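Local coordinates for cellulose biosynthesis protein BcsG (Salmonella typhimurium LT2, PDB 5OLT) that is required for cellulose biosynthesis, as a membrane-bound cellulose synthase subunit whose zinc-binding extramembrane domain belongs to the alkaline phosphatase family, at residues 176-181 with 187-192; 282-287 with 371-376. One frame throughout, in Å; residues are numbered along the deposited sequence.

Contact 1: residues 176-181 with 187-192; sequences LPTALL and PVYDDL
P187 opens the second strand of a small antiparallel hairpin, paired with L181 in a non-hydrogen-bonded position. Its ring and L181 lie on one face of the sheet, where L181 CD2 comes to 4.0 Å from P187 CA; CB of the ring also meets the OG1 and CG2 side of T178. V188 next forms the hydrogen-bonded pair with L180, its N giving a nearly straight bond of 2.8 Å to L180 O (171° at the hydrogen). The two side chains share the other face, V188 CB lying 4.0 Å from L180 CB. V188 O is gripped twice: A179 N reaches it at 2.8 Å and L180 N at 3.1 Å, both in the carbonyl plane. Two consecutive residues opposite one make this a classic beta bulge, which shifts the register by one before T178 pairs with Y189. The side chains of this non-hydrogen-bonded pair diverge. CG of Y189 stands anti to its own carbonyl carbon (chi1 -60°), which turns the ring to the L176 side, and the two side chains cross at about a right angle: L176 CB lies 3.7 Å from Y189 CD1, approaching obliquely, while P177 O sits in the ring plane at the edge. That oxygen also accepts D190 N at 2.9 Å and takes a CA-H...O contact from Y189. D190 CA packs against A179 CB, and D190 CB faces P177 CG. D190 is the N-cap residue of helix 191-203, its OD2 accepting from A193 N. The second strand passes almost directly into that helix, where L192 N bonds to E244 OE1 of helix 234-255. L176 and P177 lean on helix 191-203, L180 touches R237, P218 and F225, and backbone bonds tie L181 to H224 and Y189 to D148.

Contact 2: residues 282-287 with 371-376; sequences RDIPSP and VRLNGG
I284 and V371 are the nearest backbone positions, yet their CA atoms stand 8.2 Å apart and no hydrogen bond joins the segments. Residues 282-287 form an irregular loop: P285 is the centre of an inverse gamma turn in which S286 N bonds to I284 O at 2.8 Å, and S286 then N-caps helix 287-290, its OG accepting from I289 N. In the other segment, the end of strand 368-373 bends through a type I' turn from L373 to G376, closed by G376 N to L373 O at 3.0 Å. N374 and G375 hold the two central positions with positive phi.

The contact itself is three aliphatic side chains meeting by methyl groups. I284 points at the strand and spreads its two branches: CG1 stands anti to the carbonyl carbon (chi1 -58°) and carries CD1 to 3.7 Å from L373 CD2, while CG2, anti to the backbone N, meets V371 CG2 at 4.0 Å. It crosses both partners at about a right angle. V371 and L373, two residues apart on the strand, each meet one methyl of I284. I284 also touches A360 and V362 of the adjoining strand, and P285 lies against V362 and N357. D283 O takes a bond from N357 ND2, adding a polar tie to the same sheet. Beyond I284, R282 leans on H267, one of the zinc ligands. This is hydrophobic packing of a long loop, following strand 259-265 of the main mixed sheet, onto a face of the four-stranded antiparallel sheet near the C-terminus.

In the fold
Both contacts lie in the extramembrane part of the protein and share no element; their centres are 34 Å apart and their nearest atoms about 13 Å. Contact 1 lies at the surface and is local, a hairpin whose segments are six residues apart at their closest ends, held largely by backbone hydrogen bonds and leading into helix 191-203. Contact 2 is buried and much smaller, 100 Å² against 461 Å², but it brings together parts 84 residues apart, by methyl contacts alone. Contact 1 lies beside helix 234-255, contact 2 where the loop after strand 259-265 meets the C-terminal antiparallel sheet.

Contact 1: residues 176-181 with 187-192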
loop_
_atom_site.group_PDB
_atom_site.type_symbol
_atom_site.label_atom_id
_atom_site.label_comp_id
_atom_site.label_asym_id
_atom_site.label_seq_id
_atom_site.Cartn_x
_atom_site.Cartn_y
_atom_site.Cartn_z
ATOM N N LEU A 176 -8.811 24.259 5.570
ATOM C CA LEU A 176 -8.545 23.616 4.287
ATOM C C LEU A 176 -9.703 23.788 3.319
ATOM O O LEU A 176 -10.837 23.719 3.732
ATOM C CB LEU A 176 -8.288 22.126 4.479
ATOM C CG LEU A 176 -7.009 21.721 5.215
ATOM C CD1 LEU A 176 -7.086 20.226 5.454
ATOM C CD2 LEU A 176 -5.774 22.094 4.397
ATOM N N PRO A 177 -9.408 23.994 2.017
ATOM C CA PRO A 177 -10.506 24.063 1.063
ATOM C C PRO A 177 -11.141 22.694 0.828
ATOM O O PRO A 177 -10.475 21.658 0.922
ATOM C CB PRO A 177 -9.855 24.594 -0.216
ATOM C CG PRO A 177 -8.408 24.367 -0.066
ATOM C CD PRO A 177 -8.091 24.147 1.368
ATOM N N THR A 178 -12.431 22.695 0.583
ATOM C CA THR A 178 -13.181 21.483 0.290
ATOM C C THR A 178 -13.172 21.235 -1.217
ATOM O O THR A 178 -13.511 22.126 -2.030
ATOM C CB THR A 178 -14.614 21.664 0.795
ATOM O OG1 THR A 178 -14.573 21.684 2.222
ATOM C CG2 THR A 178 -15.520 20.515 0.380
ATOM N N ALA A 179 -12.748 20.037 -1.613
ATOM C CA ALA A 179 -12.759 19.641 -3.021
ATOM C C ALA A 179 -14.054 18.935 -3.426
ATOM O O ALA A 179 -14.555 19.140 -4.566
ATOM C CB ALA A 179 -11.588 18.739 -3.264
ATOM N N LEU A 180 -14.566 18.089 -2.533
ATOM C CA LEU A 180 -15.741 17.262 -2.780
ATOM C C LEU A 180 -16.539 17.172 -1.495
ATOM O O LEU A 180 -16.015 17.337 -0.410
ATOM C CB LEU A 180 -15.355 15.821 -3.203
ATOM C CG LEU A 180 -14.575 15.703 -4.529
ATOM C CD1 LEU A 180 -13.808 14.381 -4.565
ATOM C CD2 LEU A 180 -15.519 15.820 -5.720
ATOM N N LEU A 181 -17.819 16.856 -1.638
ATOM C CA LEU A 181 -18.601 16.341 -0.516
ATOM C C LEU A 181 -18.760 14.854 -0.647
ATOM O O LEU A 181 -18.990 14.330 -1.755
ATOM C CB LEU A 181 -19.946 17.059 -0.390
ATOM C CG LEU A 181 -19.754 18.539 -0.043
ATOM C CD1 LEU A 181 -21.141 19.208 -0.003
ATOM C CD2 LEU A 181 -18.968 18.818 1.257
ATOM N N PRO A 187 -16.866 16.687 4.348
ATOM C CA PRO A 187 -15.963 17.189 3.324
ATOM C C PRO A 187 -14.850 16.230 2.952
ATOM O O PRO A 187 -14.342 15.468 3.792
ATOM C CB PRO A 187 -15.330 18.431 3.972
ATOM C CG PRO A 187 -16.209 18.802 5.088
ATOM C CD PRO A 187 -16.819 17.513 5.573
ATOM N N VAL A 188 -14.474 16.283 1.681
ATOM C CA VAL A 188 -13.177 15.737 1.258
ATOM C C VAL A 188 -12.332 16.952 0.894
ATOM O O VAL A 188 -12.688 17.715 -0.042
ATOM C CB VAL A 188 -13.312 14.772 0.072
ATOM C CG1 VAL A 188 -11.925 14.181 -0.218
ATOM C CG2 VAL A 188 -14.320 13.675 0.402
ATOM N N TYR A 189 -11.276 17.192 1.665
ATOM C CA TYR A 189 -10.462 18.371 1.461
ATOM C C TYR A 189 -9.564 18.227 0.235
ATOM O O TYR A 189 -9.193 17.099 -0.146
ATOM C CB TYR A 189 -9.593 18.619 2.696
ATOM C CG TYR A 189 -10.454 18.836 3.900
ATOM C CD1 TYR A 189 -11.248 19.983 3.990
ATOM C CD2 TYR A 189 -10.497 17.892 4.934
ATOM C CE1 TYR A 189 -12.096 20.180 5.076
ATOM C CE2 TYR A 189 -11.345 18.091 6.042
ATOM C CZ TYR A 189 -12.123 19.237 6.097
ATOM O OH TYR A 189 -12.927 19.427 7.207
ATOM N N ASP A 190 -9.158 19.360 -0.332
ATOM C CA ASP A 190 -8.256 19.337 -1.460
ATOM C C ASP A 190 -6.923 18.706 -1.068
ATOM O O ASP A 190 -6.267 19.132 -0.086
ATOM C CB ASP A 190 -7.985 20.751 -1.953
ATOM C CG ASP A 190 -7.168 20.739 -3.189
ATOM O OD1 ASP A 190 -7.727 20.445 -4.272
ATOM O OD2 ASP A 190 -5.960 20.975 -3.079
ATOM N N ASP A 191 -6.468 17.760 -1.884
ATOM C CA ASP A 191 -5.263 17.008 -1.502
ATOM C C ASP A 191 -3.987 17.815 -1.612
ATOM O O ASP A 191 -3.072 17.645 -0.792
ATOM C CB ASP A 191 -5.156 15.732 -2.308
ATOM C CG ASP A 191 -6.248 14.767 -1.916
ATOM O OD1 ASP A 191 -6.347 14.522 -0.663
ATOM O OD2 ASP A 191 -7.053 14.335 -2.798
ATOM N N LEU A 192 -3.897 18.690 -2.632
ATOM C CA LEU A 192 -2.714 19.538 -2.721
ATOM C C LEU A 192 -2.641 20.448 -1.512
ATOM O O LEU A 192 -1.534 20.688 -1.004
ATOM C CB LEU A 192 -2.721 20.315 -4.028
ATOM C CG LEU A 192 -1.500 21.175 -4.359
ATOM C CD1 LEU A 192 -0.220 20.335 -4.272
ATOM C CD2 LEU A 192 -1.692 21.832 -5.730
#

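Contact 2: residues 282-287 with 371-376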
loop_
_atom_site.group_PDB
_atom_site.type_symbol
_atom_site.label_atom_id
_atom_site.label_comp_id
_atom_site.label_asym_id
_atom_site.label_seq_id
_atom_site.Cartn_x
_atom_site.Cartn_y
_atom_site.Cartn_z
ATOM N N ARG A 282 -18.032 -4.416 -4.450
ATOM C CA ARG A 282 -16.668 -4.955 -4.182
ATOM C C ARG A 282 -16.669 -5.809 -2.908
ATOM O O ARG A 282 -15.720 -5.827 -2.156
ATOM C CB ARG A 282 -15.617 -3.819 -4.185
ATOM C CG ARG A 282 -15.971 -2.661 -3.282
ATOM C CD ARG A 282 -14.828 -1.660 -3.291
ATOM N NE ARG A 282 -15.280 -0.386 -2.735
ATOM C CZ ARG A 282 -15.250 -0.033 -1.455
ATOM N NH1 ARG A 282 -14.743 -0.824 -0.508
ATOM N NH2 ARG A 282 -15.780 1.154 -1.105
ATOM N N ASP A 283 -17.751 -6.559 -2.683
ATOM C CA ASP A 283 -17.786 -7.428 -1.495
ATOM C C ASP A 283 -16.915 -8.660 -1.627
ATOM O O ASP A 283 -16.541 -9.259 -0.610
ATOM C CB ASP A 283 -19.238 -7.791 -1.148
ATOM C CG ASP A 283 -20.034 -6.531 -0.848
ATOM O OD1 ASP A 283 -19.600 -5.714 0.031
ATOM O OD2 ASP A 283 -20.997 -6.287 -1.565
ATOM N N ILE A 284 -16.617 -9.053 -2.860
ATOM C CA ILE A 284 -15.654 -10.125 -3.113
ATOM C C ILE A 284 -14.363 -9.480 -3.600
ATOM O O ILE A 284 -14.380 -8.702 -4.552
ATOM C CB ILE A 284 -16.191 -11.143 -4.130
ATOM C CG1 ILE A 284 -17.531 -11.772 -3.626
ATOM C CG2 ILE A 284 -15.150 -12.215 -4.422
ATOM C CD1 ILE A 284 -17.408 -12.528 -2.305
ATOM N N PRO A 285 -13.229 -9.764 -2.932
ATOM C CA PRO A 285 -11.965 -9.060 -3.286
ATOM C C PRO A 285 -11.293 -9.728 -4.490
ATOM O O PRO A 285 -10.329 -10.503 -4.370
ATOM C CB PRO A 285 -11.158 -9.155 -1.998
ATOM C CG PRO A 285 -11.588 -10.488 -1.422
ATOM C CD PRO A 285 -13.074 -10.609 -1.726
ATOM N N SER A 286 -11.882 -9.473 -5.656
ATOM C CA SER A 286 -11.408 -10.058 -6.899
ATOM C C SER A 286 -10.030 -9.545 -7.295
ATOM O O SER A 286 -9.610 -8.480 -6.837
ATOM C CB SER A 286 -12.406 -9.711 -8.000
ATOM O OG SER A 286 -12.283 -8.327 -8.285
ATOM N N PRO A 287 -9.348 -10.272 -8.205
ATOM C CA PRO A 287 -8.035 -9.830 -8.660
ATOM C C PRO A 287 -8.091 -8.430 -9.267
ATOM O O PRO A 287 -7.188 -7.627 -9.025
ATOM C CB PRO A 287 -7.669 -10.886 -9.702
ATOM C CG PRO A 287 -8.319 -12.132 -9.199
ATOM C CD PRO A 287 -9.662 -11.641 -8.679
ATOM N N VAL A 371 -12.638 -18.501 -5.358
ATOM C CA VAL A 371 -13.189 -17.853 -4.194
ATOM C C VAL A 371 -13.753 -18.888 -3.205
ATOM O O VAL A 371 -14.391 -19.865 -3.637
ATOM C CB VAL A 371 -14.245 -16.764 -4.583
ATOM C CG1 VAL A 371 -15.418 -17.319 -5.375
ATOM C CG2 VAL A 371 -14.734 -16.028 -3.344
ATOM N N ARG A 372 -13.547 -18.636 -1.913
ATOM C CA ARG A 372 -14.152 -19.450 -0.842
ATOM C C ARG A 372 -15.011 -18.558 0.011
ATOM O O ARG A 372 -14.546 -17.558 0.570
ATOM C CB ARG A 372 -13.071 -20.070 0.036
ATOM C CG ARG A 372 -13.676 -21.107 0.979
ATOM C CD ARG A 372 -12.624 -21.765 1.846
ATOM N NE ARG A 372 -12.086 -20.819 2.818
ATOM C CZ ARG A 372 -11.012 -21.058 3.573
ATOM N NH1 ARG A 372 -10.317 -22.207 3.413
ATOM N NH2 ARG A 372 -10.632 -20.149 4.462
ATOM N N LEU A 373 -16.294 -18.900 0.065
ATOM C CA LEU A 373 -17.252 -18.146 0.874
ATOM C C LEU A 373 -17.385 -18.843 2.231
ATOM O O LEU A 373 -17.733 -20.033 2.299
ATOM C CB LEU A 373 -18.587 -18.051 0.105
ATOM C CG LEU A 373 -18.458 -17.448 -1.310
ATOM C CD1 LEU A 373 -19.736 -17.562 -2.090
ATOM C CD2 LEU A 373 -17.967 -15.989 -1.259
ATOM N N ASN A 374 -17.027 -18.121 3.299
ATOM C CA ASN A 374 -17.230 -18.523 4.687
ATOM C C ASN A 374 -16.674 -19.873 5.015
ATOM O O ASN A 374 -17.292 -20.625 5.786
ATOM C CB ASN A 374 -18.736 -18.456 5.053
ATOM C CG ASN A 374 -19.323 -17.055 4.845
ATOM O OD1 ASN A 374 -18.871 -16.094 5.486
ATOM N ND2 ASN A 374 -20.335 -16.926 3.946
ATOM N N GLY A 375 -15.519 -20.213 4.443
ATOM C CA GLY A 375 -14.883 -21.465 4.822
ATOM C C GLY A 375 -15.449 -22.704 4.144
ATOM O O GLY A 375 -14.961 -23.804 4.408
ATOM N N GLY A 376 -16.435 -22.517 3.254
ATOM C CA GLY A 376 -17.023 -23.580 2.423
ATOM C C GLY A 376 -16.119 -24.108 1.290
ATOM O O GLY A 376 -14.891 -23.994 1.375
#